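Local coordinates for protein split-Soret cytochrome c (Desulfovibrio desulfuricans, PDB 1H21) that carries two c-type hemes and an iron-sulfur cluster, probably [2Fe-2S], per subunit of a heme-linked homodimer and may take part in sulfate reduction, at residues Y37-K40 and G45-A48; S51-M56 and A93-L98; G87-A92 and N110-W115; L98-K103 and E184-K189. All coordinates share one frame; numbering follows the deposited sequence.

Interaction 1 (Y37-K40 and G45-A48); sequences YWYK and GFGA
Tyr39 lays CD2 of its ring against CE2 and CZ of Phe46: CD2 of Tyr39 lies 3.9 Å from CE2 of Phe46 and 4.0 Å from its CZ. The two side chains meet at a slant. Both are swung with CG anti to the backbone N (chi1 -177° for Tyr39, 178° for Phe46), which brings the two rings together. At Tyr37 and Gly47 backbone meets backbone. The N of Tyr37 sits 3.8 Å from CA of Gly47, and the two CA atoms are only 4.4 Å apart; Gly47, which has no side chain, is where the two backbones come closest. This is a short connection between two helices, in which the weakly bonded end of helix 26-38 folds back onto the start of helix 44-60, with a backbone hydrogen bond between Tyr37 and Gly43 bridging the connection. The Tyr37 ring leaves the contact and reaches Cys171 of helix 165-192, which with Cys44 is inferred to bind the iron-sulfur cluster. Phe10 of the second subunit packs on both Tyr39 and Phe46, extending the aromatic cluster across the dimer interface.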
loop_
_atom_site.group_PDB
_atom_site.type_symbol
_atom_site.label_atom_id
_atom_site.label_comp_id
_atom_site.label_asym_id
_atom_site.label_seq_id
_atom_site.Cartn_x
_atom_site.Cartn_y
_atom_site.Cartn_z
ATOM N N TYR A 37 16.368 -6.483 -2.497
ATOM C CA TYR A 37 16.183 -5.277 -1.691
ATOM C C TYR A 37 17.281 -4.236 -1.940
ATOM O O TYR A 37 16.997 -3.025 -2.075
ATOM C CB TYR A 37 16.096 -5.652 -0.194
ATOM C CG TYR A 37 16.198 -4.475 0.779
ATOM C CD1 TYR A 37 15.064 -3.745 1.164
ATOM C CD2 TYR A 37 17.445 -4.042 1.258
ATOM C CE1 TYR A 37 15.177 -2.603 1.991
ATOM C CE2 TYR A 37 17.565 -2.918 2.071
ATOM C CZ TYR A 37 16.436 -2.201 2.431
ATOM O OH TYR A 37 16.583 -1.069 3.201
ATOM N N TRP A 38 18.526 -4.701 -2.016
ATOM C CA TRP A 38 19.654 -3.811 -2.231
ATOM C C TRP A 38 19.839 -3.423 -3.698
ATOM O O TRP A 38 20.314 -2.335 -3.993
ATOM C CB TRP A 38 20.931 -4.459 -1.710
ATOM C CG TRP A 38 20.839 -4.918 -0.306
ATOM C CD1 TRP A 38 20.551 -6.175 0.113
ATOM C CD2 TRP A 38 21.029 -4.128 0.875
ATOM N NE1 TRP A 38 20.544 -6.225 1.488
ATOM C CE2 TRP A 38 20.835 -4.981 1.981
ATOM C CE3 TRP A 38 21.335 -2.781 1.107
ATOM C CZ2 TRP A 38 20.936 -4.531 3.309
ATOM C CZ3 TRP A 38 21.432 -2.329 2.438
ATOM C CH2 TRP A 38 21.230 -3.206 3.514
ATOM N N TYR A 39 19.455 -4.299 -4.616
ATOM C CA TYR A 39 19.620 -4.036 -6.047
ATOM C C TYR A 39 19.134 -2.667 -6.516
ATOM O O TYR A 39 17.944 -2.358 -6.454
ATOM C CB TYR A 39 18.954 -5.137 -6.865
ATOM C CG TYR A 39 19.144 -4.979 -8.354
ATOM C CD1 TYR A 39 20.364 -5.275 -8.960
ATOM C CD2 TYR A 39 18.100 -4.532 -9.157
ATOM C CE1 TYR A 39 20.541 -5.124 -10.341
ATOM C CE2 TYR A 39 18.258 -4.377 -10.527
ATOM C CZ TYR A 39 19.479 -4.672 -11.113
ATOM O OH TYR A 39 19.618 -4.486 -12.470
ATOM N N LYS A 40 20.071 -1.839 -6.963
ATOM C CA LYS A 40 19.758 -0.495 -7.435
ATOM C C LYS A 40 18.957 0.310 -6.389
ATOM O O LYS A 40 18.364 1.367 -6.690
ATOM C CB LYS A 40 19.003 -0.578 -8.761
ATOM C CG LYS A 40 19.820 -1.105 -9.932
ATOM C CD LYS A 40 19.004 -0.955 -11.194
ATOM C CE LYS A 40 19.800 -1.307 -12.440
ATOM N NZ LYS A 40 18.972 -1.060 -13.679
ATOM N N GLY A 45 9.509 -3.733 -1.515
ATOM C CA GLY A 45 8.530 -4.250 -2.451
ATOM C C GLY A 45 9.162 -4.986 -3.617
ATOM O O GLY A 45 8.726 -6.072 -4.010
ATOM N N PHE A 46 10.215 -4.406 -4.166
ATOM C CA PHE A 46 10.888 -5.015 -5.304
ATOM C C PHE A 46 11.486 -6.373 -4.933
ATOM O O PHE A 46 11.127 -7.391 -5.521
ATOM C CB PHE A 46 11.946 -4.062 -5.855
ATOM C CG PHE A 46 12.732 -4.624 -6.992
ATOM C CD1 PHE A 46 12.281 -4.482 -8.305
ATOM C CD2 PHE A 46 13.940 -5.276 -6.756
ATOM C CE1 PHE A 46 13.029 -4.978 -9.375
ATOM C CE2 PHE A 46 14.707 -5.783 -7.818
ATOM C CZ PHE A 46 14.249 -5.633 -9.128
ATOM N N GLY A 47 12.329 -6.404 -3.909
ATOM C CA GLY A 47 12.924 -7.664 -3.495
ATOM C C GLY A 47 11.921 -8.788 -3.260
ATOM O O GLY A 47 12.095 -9.889 -3.775
ATOM N N ALA A 48 10.869 -8.519 -2.494
ATOM C CA ALA A 48 9.868 -9.528 -2.206
ATOM C C ALA A 48 9.111 -9.933 -3.460
ATOM O O ALA A 48 8.962 -11.121 -3.746
ATOM C CB ALA A 48 8.901 -9.031 -1.153
#

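Interaction 2 (S51-M56 and A93-L98); sequences SIVGLM and AATFSL
Thr95 faces both Ile52 and Val53, and these three residues bury most of the surface where helix 44-60 packs on helix 87-99 in the all-helical core of the subunit. The two short segments run in broadly the same direction, at 48° to each other, with axes 9.9 Å apart at closest. Ile52 comes across Thr95 at about a right angle. Its CG2 branch makes the nearest approach, lying 3.6 Å from CB of Thr95 and equally close to the methyl CG2 of Thr95. The longer arm of Ile52 runs past the hydroxyl side, bringing its CD1 to 3.7 Å from Thr95 OG1. That hydroxyl sits between the backbone N and the carbonyl carbon (chi1 69°) and bonds back to the carbonyl O of Ala92, one turn earlier on the same helix. The polar end is thereby satisfied locally, and Thr95 can offer its methyl to the apolar neighbours. Val53 and Thr95 lie alongside, pointing opposite ways, with CG2 of Val53 3.7 Å from CG2 of Thr95. Around this core, helix 165-192 closes one flank by packing Ala182 and Ile186 on Ile52, while Trp19 from a loop rests on both Val53 and Leu98. Met71 of the second subunit also packs on Leu98. One helical turn beyond Thr95, the same Val53 methyl serves a second partner: CG2 of Val53 and CD1 of Leu98 meet tip to tip at 3.4 Å.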
loop_
_atom_site.group_PDB
_atom_site.type_symbol
_atom_site.label_atom_id
_atom_site.label_comp_id
_atom_site.label_asym_id
_atom_site.label_seq_id
_atom_site.Cartn_x
_atom_site.Cartn_y
_atom_site.Cartn_z
ATOM N N SER A 51 11.356 -11.986 -5.712
ATOM C CA SER A 51 11.668 -13.311 -5.206
ATOM C C SER A 51 10.556 -14.323 -5.507
ATOM O O SER A 51 10.773 -15.530 -5.453
ATOM C CB SER A 51 11.997 -13.276 -3.708
ATOM O OG SER A 51 10.850 -13.111 -2.912
ATOM N N ILE A 52 9.380 -13.835 -5.874
ATOM C CA ILE A 52 8.268 -14.725 -6.161
ATOM C C ILE A 52 8.002 -14.855 -7.652
ATOM O O ILE A 52 8.141 -15.935 -8.229
ATOM C CB ILE A 52 7.004 -14.273 -5.395
ATOM C CG1 ILE A 52 7.174 -14.613 -3.909
ATOM C CG2 ILE A 52 5.753 -14.876 -6.008
ATOM C CD1 ILE A 52 5.998 -14.274 -3.039
ATOM N N VAL A 53 7.664 -13.746 -8.291
ATOM C CA VAL A 53 7.367 -13.741 -9.720
ATOM C C VAL A 53 8.650 -13.676 -10.525
ATOM O O VAL A 53 8.713 -14.181 -11.644
ATOM C CB VAL A 53 6.445 -12.559 -10.074
ATOM C CG1 VAL A 53 6.163 -12.509 -11.563
ATOM C CG2 VAL A 53 5.142 -12.661 -9.277
ATOM N N GLY A 54 9.679 -13.073 -9.942
ATOM C CA GLY A 54 10.958 -12.967 -10.623
ATOM C C GLY A 54 11.610 -14.338 -10.750
ATOM O O GLY A 54 12.165 -14.674 -11.803
ATOM N N LEU A 55 11.562 -15.124 -9.677
ATOM C CA LEU A 55 12.135 -16.465 -9.711
ATOM C C LEU A 55 11.303 -17.391 -10.598
ATOM O O LEU A 55 11.851 -18.270 -11.249
ATOM C CB LEU A 55 12.299 -17.043 -8.306
ATOM C CG LEU A 55 13.323 -16.303 -7.446
ATOM C CD1 LEU A 55 13.578 -17.144 -6.240
ATOM C CD2 LEU A 55 14.619 -16.060 -8.208
ATOM N N MET A 56 9.988 -17.206 -10.632
ATOM C CA MET A 56 9.147 -18.015 -11.516
ATOM C C MET A 56 9.506 -17.673 -12.976
ATOM O O MET A 56 9.426 -18.525 -13.859
ATOM C CB MET A 56 7.649 -17.749 -11.285
ATOM C CG MET A 56 7.116 -18.293 -9.987
ATOM S SD MET A 56 5.337 -18.315 -10.028
ATOM C CE MET A 56 4.960 -18.632 -8.277
ATOM N N ALA A 93 2.016 -9.884 -1.155
ATOM C CA ALA A 93 0.594 -10.123 -1.323
ATOM C C ALA A 93 0.101 -9.858 -2.741
ATOM O O ALA A 93 -0.874 -10.448 -3.183
ATOM C CB ALA A 93 -0.189 -9.292 -0.338
ATOM N N ALA A 94 0.779 -8.963 -3.450
ATOM C CA ALA A 94 0.368 -8.592 -4.796
ATOM C C ALA A 94 0.473 -9.749 -5.744
ATOM O O ALA A 94 -0.337 -9.868 -6.675
ATOM C CB ALA A 94 1.199 -7.432 -5.313
ATOM N N THR A 95 1.485 -10.588 -5.516
ATOM C CA THR A 95 1.721 -11.761 -6.358
ATOM C C THR A 95 0.519 -12.710 -6.328
ATOM O O THR A 95 0.160 -13.300 -7.349
ATOM C CB THR A 95 3.010 -12.545 -5.950
ATOM O OG1 THR A 95 2.824 -13.170 -4.679
ATOM C CG2 THR A 95 4.190 -11.634 -5.849
ATOM N N PHE A 96 -0.152 -12.787 -5.185
ATOM C CA PHE A 96 -1.300 -13.675 -5.050
ATOM C C PHE A 96 -2.387 -13.315 -6.051
ATOM O O PHE A 96 -3.140 -14.197 -6.516
ATOM C CB PHE A 96 -1.906 -13.613 -3.645
ATOM C CG PHE A 96 -0.940 -13.879 -2.546
ATOM C CD1 PHE A 96 0.351 -14.355 -2.815
ATOM C CD2 PHE A 96 -1.326 -13.659 -1.222
ATOM C CE1 PHE A 96 1.239 -14.616 -1.797
ATOM C CE2 PHE A 96 -0.444 -13.917 -0.182
ATOM C CZ PHE A 96 0.844 -14.397 -0.469
ATOM N N SER A 97 -2.467 -12.030 -6.391
ATOM C CA SER A 97 -3.497 -11.592 -7.309
ATOM C C SER A 97 -3.210 -11.884 -8.767
ATOM O O SER A 97 -4.053 -11.629 -9.634
ATOM C CB SER A 97 -3.887 -10.146 -7.057
ATOM O OG SER A 97 -4.619 -10.070 -5.830
ATOM N N LEU A 98 -2.038 -12.473 -9.021
ATOM C CA LEU A 98 -1.651 -12.878 -10.366
ATOM C C LEU A 98 -2.233 -14.264 -10.674
ATOM O O LEU A 98 -2.393 -14.653 -11.846
ATOM C CB LEU A 98 -0.138 -12.949 -10.475
ATOM C CG LEU A 98 0.526 -11.581 -10.384
ATOM C CD1 LEU A 98 2.030 -11.763 -10.359
ATOM C CD2 LEU A 98 0.093 -10.674 -11.564
#

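Interaction 3 (G87-A92 and N110-W115); sequences GALYGA and NELFRW
Leu89 and Phe113 meet at a slant: CD1 of Leu89 lies over one face of the aromatic ring, 4.1 Å from both CE1 and CD1 of Phe113, while CB of Leu89 approaches CE1 of Phe113 to 3.7 Å. The ring of Phe113 reaches this place although its CB does not aim directly at the other helix: CG lies anti to its carbonyl carbon (chi1 -74°), and the ring then extends toward helix 87-99. Leu112, one residue earlier, starts out toward helix 87-99. The CD2 branch of Leu112 rests 4.0 Å from CB of Ala92, and its branch point CG is 4.4 Å from CD2 of Leu89. Leu89 thus lies against both neighbours, with Phe113 on its CB and CD1 and Leu112 on its CD2. The segments run antiparallel at 167°, their axes 10.9 Å apart, as the two arms of a helical hairpin formed by helices 87-99 and 102-118 near the centre of the chain. Helix 165-192 packs beside it, Lys181 and Ile185 touching Leu112 and Ala182 touching Ala92. Trp82 of the second subunit meets the Phe113 ring edge-to-face, so the hairpin also contributes to the dimer interface. Leu89 also lies close to Cys86, an inferred cluster ligand. The side-chain contacts are wholly apolar: between 87-92 and 110-115 the side chains meet through shape and dispersion, without a charged or polar pair.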
loop_
_atom_site.group_PDB
_atom_site.type_symbol
_atom_site.label_atom_id
_atom_site.label_comp_id
_atom_site.label_asym_id
_atom_site.label_seq_id
_atom_site.Cartn_x
_atom_site.Cartn_y
_atom_site.Cartn_z
ATOM N N GLY A 87 6.317 -2.161 2.305
ATOM C CA GLY A 87 6.562 -2.614 0.947
ATOM C C GLY A 87 6.742 -4.106 0.730
ATOM O O GLY A 87 6.282 -4.667 -0.270
ATOM N N ALA A 88 7.458 -4.750 1.645
ATOM C CA ALA A 88 7.683 -6.180 1.529
ATOM C C ALA A 88 6.353 -6.900 1.556
ATOM O O ALA A 88 6.125 -7.831 0.782
ATOM C CB ALA A 88 8.566 -6.667 2.656
ATOM N N LEU A 89 5.449 -6.432 2.412
ATOM C CA LEU A 89 4.131 -7.038 2.549
ATOM C C LEU A 89 3.301 -6.878 1.283
ATOM O O LEU A 89 2.650 -7.829 0.827
ATOM C CB LEU A 89 3.389 -6.470 3.757
ATOM C CG LEU A 89 3.875 -6.803 5.169
ATOM C CD1 LEU A 89 2.835 -6.271 6.124
ATOM C CD2 LEU A 89 3.995 -8.279 5.389
ATOM N N TYR A 90 3.321 -5.686 0.700
ATOM C CA TYR A 90 2.557 -5.482 -0.527
ATOM C C TYR A 90 3.142 -6.320 -1.669
ATOM O O TYR A 90 2.421 -7.030 -2.371
ATOM C CB TYR A 90 2.517 -4.016 -0.955
ATOM C CG TYR A 90 1.715 -3.902 -2.206
ATOM C CD1 TYR A 90 0.328 -4.069 -2.176
ATOM C CD2 TYR A 90 2.338 -3.744 -3.444
ATOM C CE1 TYR A 90 -0.411 -4.085 -3.339
ATOM C CE2 TYR A 90 1.587 -3.760 -4.636
ATOM C CZ TYR A 90 0.222 -3.931 -4.565
ATOM O OH TYR A 90 -0.513 -3.938 -5.710
ATOM N N GLY A 91 4.448 -6.192 -1.869
ATOM C CA GLY A 91 5.111 -6.947 -2.910
ATOM C C GLY A 91 4.750 -8.424 -2.870
ATOM O O GLY A 91 4.500 -9.028 -3.910
ATOM N N ALA A 92 4.694 -8.998 -1.671
ATOM C CA ALA A 92 4.366 -10.410 -1.525
ATOM C C ALA A 92 2.891 -10.682 -1.752
ATOM O O ALA A 92 2.540 -11.583 -2.503
ATOM C CB ALA A 92 4.797 -10.923 -0.149
ATOM N N ASN A 110 -4.586 -12.487 5.012
ATOM C CA ASN A 110 -4.887 -12.415 6.434
ATOM C C ASN A 110 -3.805 -13.123 7.229
ATOM O O ASN A 110 -3.378 -12.638 8.280
ATOM C CB ASN A 110 -6.244 -13.042 6.754
ATOM C CG ASN A 110 -7.408 -12.124 6.424
ATOM O OD1 ASN A 110 -7.226 -10.945 6.123
ATOM N ND2 ASN A 110 -8.618 -12.661 6.489
ATOM N N GLU A 111 -3.361 -14.271 6.725
ATOM C CA GLU A 111 -2.317 -15.030 7.400
ATOM C C GLU A 111 -0.984 -14.287 7.320
ATOM O O GLU A 111 -0.276 -14.140 8.323
ATOM C CB GLU A 111 -2.182 -16.440 6.799
ATOM C CG GLU A 111 -0.826 -17.073 7.066
ATOM C CD GLU A 111 -0.874 -18.558 7.297
ATOM O OE1 GLU A 111 -1.979 -19.131 7.387
ATOM O OE2 GLU A 111 0.224 -19.153 7.410
ATOM N N LEU A 112 -0.636 -13.826 6.125
ATOM C CA LEU A 112 0.600 -13.089 5.927
ATOM C C LEU A 112 0.653 -11.848 6.829
ATOM O O LEU A 112 1.628 -11.659 7.557
ATOM C CB LEU A 112 0.724 -12.696 4.456
ATOM C CG LEU A 112 1.967 -11.917 4.073
ATOM C CD1 LEU A 112 3.213 -12.718 4.460
ATOM C CD2 LEU A 112 1.901 -11.621 2.575
ATOM N N PHE A 113 -0.420 -11.054 6.829
ATOM C CA PHE A 113 -0.505 -9.833 7.637
ATOM C C PHE A 113 -0.600 -10.050 9.164
ATOM O O PHE A 113 0.098 -9.372 9.915
ATOM C CB PHE A 113 -1.645 -8.933 7.138
ATOM C CG PHE A 113 -1.350 -8.224 5.834
ATOM C CD1 PHE A 113 -0.300 -8.637 5.009
ATOM C CD2 PHE A 113 -2.129 -7.154 5.425
ATOM C CE1 PHE A 113 -0.033 -7.996 3.802
ATOM C CE2 PHE A 113 -1.869 -6.504 4.218
ATOM C CZ PHE A 113 -0.819 -6.931 3.407
ATOM N N ARG A 114 -1.454 -10.970 9.628
ATOM C CA ARG A 114 -1.587 -11.260 11.068
ATOM C C ARG A 114 -0.272 -11.834 11.606
ATOM O O ARG A 114 0.153 -11.528 12.725
ATOM C CB ARG A 114 -2.721 -12.248 11.312
ATOM C CG ARG A 114 -4.082 -11.655 11.074
ATOM C CD ARG A 114 -5.196 -12.666 11.151
ATOM N NE ARG A 114 -6.457 -12.072 10.704
ATOM C CZ ARG A 114 -7.556 -12.749 10.367
ATOM N NH1 ARG A 114 -7.590 -14.079 10.415
ATOM N NH2 ARG A 114 -8.640 -12.078 10.002
ATOM N N TRP A 115 0.399 -12.624 10.775
ATOM C CA TRP A 115 1.660 -13.224 11.150
ATOM C C TRP A 115 2.657 -12.112 11.408
ATOM O O TRP A 115 3.337 -12.104 12.443
ATOM C CB TRP A 115 2.147 -14.145 10.025
ATOM C CG TRP A 115 3.615 -14.489 10.090
ATOM C CD1 TRP A 115 4.209 -15.441 10.875
ATOM C CD2 TRP A 115 4.675 -13.854 9.357
ATOM N NE1 TRP A 115 5.576 -15.432 10.676
ATOM C CE2 TRP A 115 5.885 -14.465 9.752
ATOM C CE3 TRP A 115 4.714 -12.823 8.412
ATOM C CZ2 TRP A 115 7.119 -14.081 9.235
ATOM C CZ3 TRP A 115 5.940 -12.441 7.900
ATOM C CH2 TRP A 115 7.129 -13.069 8.313
#

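Interaction 4 (L98-K103 and E184-K189); sequences LFWGRK and EIINTK
Ile186 touches the Trp100 indole at its edge, near the ring plane, its CG2 lying 4.4 Å from CH2 of Trp100. Just before it in helix 165-192, the carbonyl O of Glu184 takes two bonds from Thr188, one from the backbone N and one from OG1 at 2.9 Å, arriving from opposite faces of the carbonyl plane. Lys189 then carries most of the contact. With CG anti to the backbone N (chi1 173°) and a bend at chi2 (58°), its chain is laid along the face of the indole, so that the lysine chain and the indole overlap head to tail. CG of Lys189 stands 3.6 Å from the centroid of the six-membered ring of Trp100, a CH-pi contact. Farther out, NZ of Lys189 lies 4.8 Å from the centroid of the five-membered ring of Trp100, 22° off the ring normal, a cation-pi contact. CB of Phe99 lies over the opposite face of the indole. Trp100 belongs to the short connection between helices 87-99 and 102-118, which this contact joins to the long helix 165-192. NZ also forms a salt bridge with Glu104 and a hydrogen bond to the carbonyl O of Gly193. The lysine therefore combines two roles: its methylenes pack as hydrocarbon on the indole, while its ammonium, held by the carboxylate and carbonyl, probably polarises the pi face beneath it.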
loop_
_atom_site.group_PDB
_atom_site.type_symbol
_atom_site.label_atom_id
_atom_site.label_comp_id
_atom_site.label_asym_id
_atom_site.label_seq_id
_atom_site.Cartn_x
_atom_site.Cartn_y
_atom_site.Cartn_z
ATOM N N LEU A 98 -2.038 -12.473 -9.021
ATOM C CA LEU A 98 -1.651 -12.878 -10.366
ATOM C C LEU A 98 -2.233 -14.264 -10.674
ATOM O O LEU A 98 -2.393 -14.653 -11.846
ATOM C CB LEU A 98 -0.138 -12.949 -10.475
ATOM C CG LEU A 98 0.526 -11.581 -10.384
ATOM C CD1 LEU A 98 2.030 -11.763 -10.359
ATOM C CD2 LEU A 98 0.093 -10.674 -11.564
ATOM N N PHE A 99 -2.592 -14.974 -9.607
ATOM C CA PHE A 99 -3.113 -16.316 -9.716
ATOM C C PHE A 99 -4.544 -16.512 -9.200
ATOM O O PHE A 99 -5.325 -17.267 -9.799
ATOM C CB PHE A 99 -2.167 -17.276 -8.995
ATOM C CG PHE A 99 -0.709 -17.002 -9.251
ATOM C CD1 PHE A 99 0.064 -16.350 -8.294
ATOM C CD2 PHE A 99 -0.115 -17.365 -10.457
ATOM C CE1 PHE A 99 1.422 -16.056 -8.535
ATOM C CE2 PHE A 99 1.235 -17.079 -10.712
ATOM C CZ PHE A 99 2.008 -16.419 -9.743
ATOM N N TRP A 100 -4.902 -15.833 -8.111
ATOM C CA TRP A 100 -6.235 -15.998 -7.531
ATOM C C TRP A 100 -7.002 -14.698 -7.363
ATOM O O TRP A 100 -6.421 -13.630 -7.305
ATOM C CB TRP A 100 -6.123 -16.680 -6.167
ATOM C CG TRP A 100 -5.442 -17.990 -6.224
ATOM C CD1 TRP A 100 -6.004 -19.177 -6.583
ATOM C CD2 TRP A 100 -4.048 -18.264 -5.967
ATOM N NE1 TRP A 100 -5.056 -20.169 -6.583
ATOM C CE2 TRP A 100 -3.845 -19.644 -6.210
ATOM C CE3 TRP A 100 -2.955 -17.479 -5.571
ATOM C CZ2 TRP A 100 -2.582 -20.270 -6.066
ATOM C CZ3 TRP A 100 -1.697 -18.095 -5.430
ATOM C CH2 TRP A 100 -1.527 -19.483 -5.683
ATOM N N GLY A 101 -8.314 -14.799 -7.244
ATOM C CA GLY A 101 -9.113 -13.610 -7.062
ATOM C C GLY A 101 -9.434 -13.304 -5.613
ATOM O O GLY A 101 -9.175 -14.097 -4.706
ATOM N N ARG A 102 -9.989 -12.122 -5.420
ATOM C CA ARG A 102 -10.443 -11.560 -4.150
ATOM C C ARG A 102 -10.873 -12.572 -3.074
ATOM O O ARG A 102 -10.184 -12.707 -2.065
ATOM C CB ARG A 102 -11.584 -10.608 -4.493
ATOM C CG ARG A 102 -12.137 -9.750 -3.443
ATOM C CD ARG A 102 -12.818 -8.553 -4.101
ATOM N NE ARG A 102 -14.210 -8.744 -4.521
ATOM C CZ ARG A 102 -14.640 -8.649 -5.787
ATOM N NH1 ARG A 102 -13.787 -8.392 -6.763
ATOM N NH2 ARG A 102 -15.940 -8.742 -6.082
ATOM N N LYS A 103 -11.962 -13.307 -3.300
ATOM C CA LYS A 103 -12.442 -14.283 -2.302
ATOM C C LYS A 103 -11.360 -15.244 -1.792
ATOM O O LYS A 103 -11.262 -15.517 -0.592
ATOM C CB LYS A 103 -13.614 -15.109 -2.849
ATOM C CG LYS A 103 -14.974 -14.411 -2.814
ATOM N N GLU A 184 5.735 -19.758 1.683
ATOM C CA GLU A 184 5.070 -20.878 2.341
ATOM C C GLU A 184 3.567 -20.856 2.137
ATOM O O GLU A 184 2.943 -21.890 1.920
ATOM C CB GLU A 184 5.366 -20.884 3.823
ATOM C CG GLU A 184 6.829 -21.068 4.151
ATOM C CD GLU A 184 7.036 -21.396 5.613
ATOM O OE1 GLU A 184 6.201 -20.975 6.451
ATOM O OE2 GLU A 184 8.020 -22.098 5.928
ATOM N N ILE A 185 2.984 -19.674 2.210
ATOM C CA ILE A 185 1.552 -19.518 2.016
ATOM C C ILE A 185 1.172 -19.907 0.580
ATOM O O ILE A 185 0.161 -20.590 0.355
ATOM C CB ILE A 185 1.129 -18.052 2.289
ATOM C CG1 ILE A 185 1.364 -17.717 3.757
ATOM C CG2 ILE A 185 -0.340 -17.844 1.948
ATOM C CD1 ILE A 185 1.232 -16.247 4.076
ATOM N N ILE A 186 1.968 -19.468 -0.390
ATOM C CA ILE A 186 1.662 -19.798 -1.777
ATOM C C ILE A 186 1.659 -21.321 -1.921
ATOM O O ILE A 186 0.686 -21.900 -2.414
ATOM C CB ILE A 186 2.662 -19.162 -2.771
ATOM C CG1 ILE A 186 2.354 -17.661 -2.932
ATOM C CG2 ILE A 186 2.610 -19.890 -4.128
ATOM C CD1 ILE A 186 3.486 -16.861 -3.587
ATOM N N ASN A 187 2.719 -21.963 -1.427
ATOM C CA ASN A 187 2.846 -23.418 -1.486
ATOM C C ASN A 187 1.614 -24.070 -0.884
ATOM O O ASN A 187 0.947 -24.883 -1.535
ATOM C CB ASN A 187 4.082 -23.887 -0.723
ATOM C CG ASN A 187 5.363 -23.606 -1.465
ATOM O OD1 ASN A 187 5.366 -23.347 -2.676
ATOM N ND2 ASN A 187 6.480 -23.676 -0.745
ATOM N N THR A 188 1.276 -23.672 0.336
ATOM C CA THR A 188 0.115 -24.239 0.996
ATOM C C THR A 188 -1.169 -24.014 0.189
ATOM O O THR A 188 -2.030 -24.890 0.141
ATOM C CB THR A 188 0.023 -23.709 2.447
ATOM O OG1 THR A 188 1.268 -23.983 3.101
ATOM C CG2 THR A 188 -1.107 -24.372 3.238
ATOM N N LYS A 189 -1.283 -22.873 -0.485
ATOM C CA LYS A 189 -2.479 -22.583 -1.296
ATOM C C LYS A 189 -2.573 -23.558 -2.487
ATOM O O LYS A 189 -3.640 -24.111 -2.797
ATOM C CB LYS A 189 -2.446 -21.127 -1.809
ATOM C CG LYS A 189 -3.550 -20.752 -2.804
ATOM C CD LYS A 189 -4.932 -20.977 -2.206
ATOM C CE LYS A 189 -6.008 -20.490 -3.149
ATOM N NZ LYS A 189 -7.370 -20.663 -2.601
#

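All four contacts are largely buried, but interaction 3 lies deepest, about 3 Å from the chain's centre to that of the contact, whereas the others lie 13 to 15 Å out. Helix 87-99 serves interactions 2, 3 and 4; helix 44-60 serves 1 and 2. Interactions 2 and 4 share Leu98 and also meet where Ile186 packs on Phe96. Interactions 3 and 4 adjoin where Leu112 touches Ile185. Chemistry changes with place: aliphatic packing in 2, aliphatic on aromatic in 3, an aromatic pair beside a close backbone approach at a helical glycine in 1, and a charged lysine over tryptophan in 4. Tyr39 in 1 and Trp100 in 4 are partly exposed, whereas all touching residues of 2 and 3 are buried.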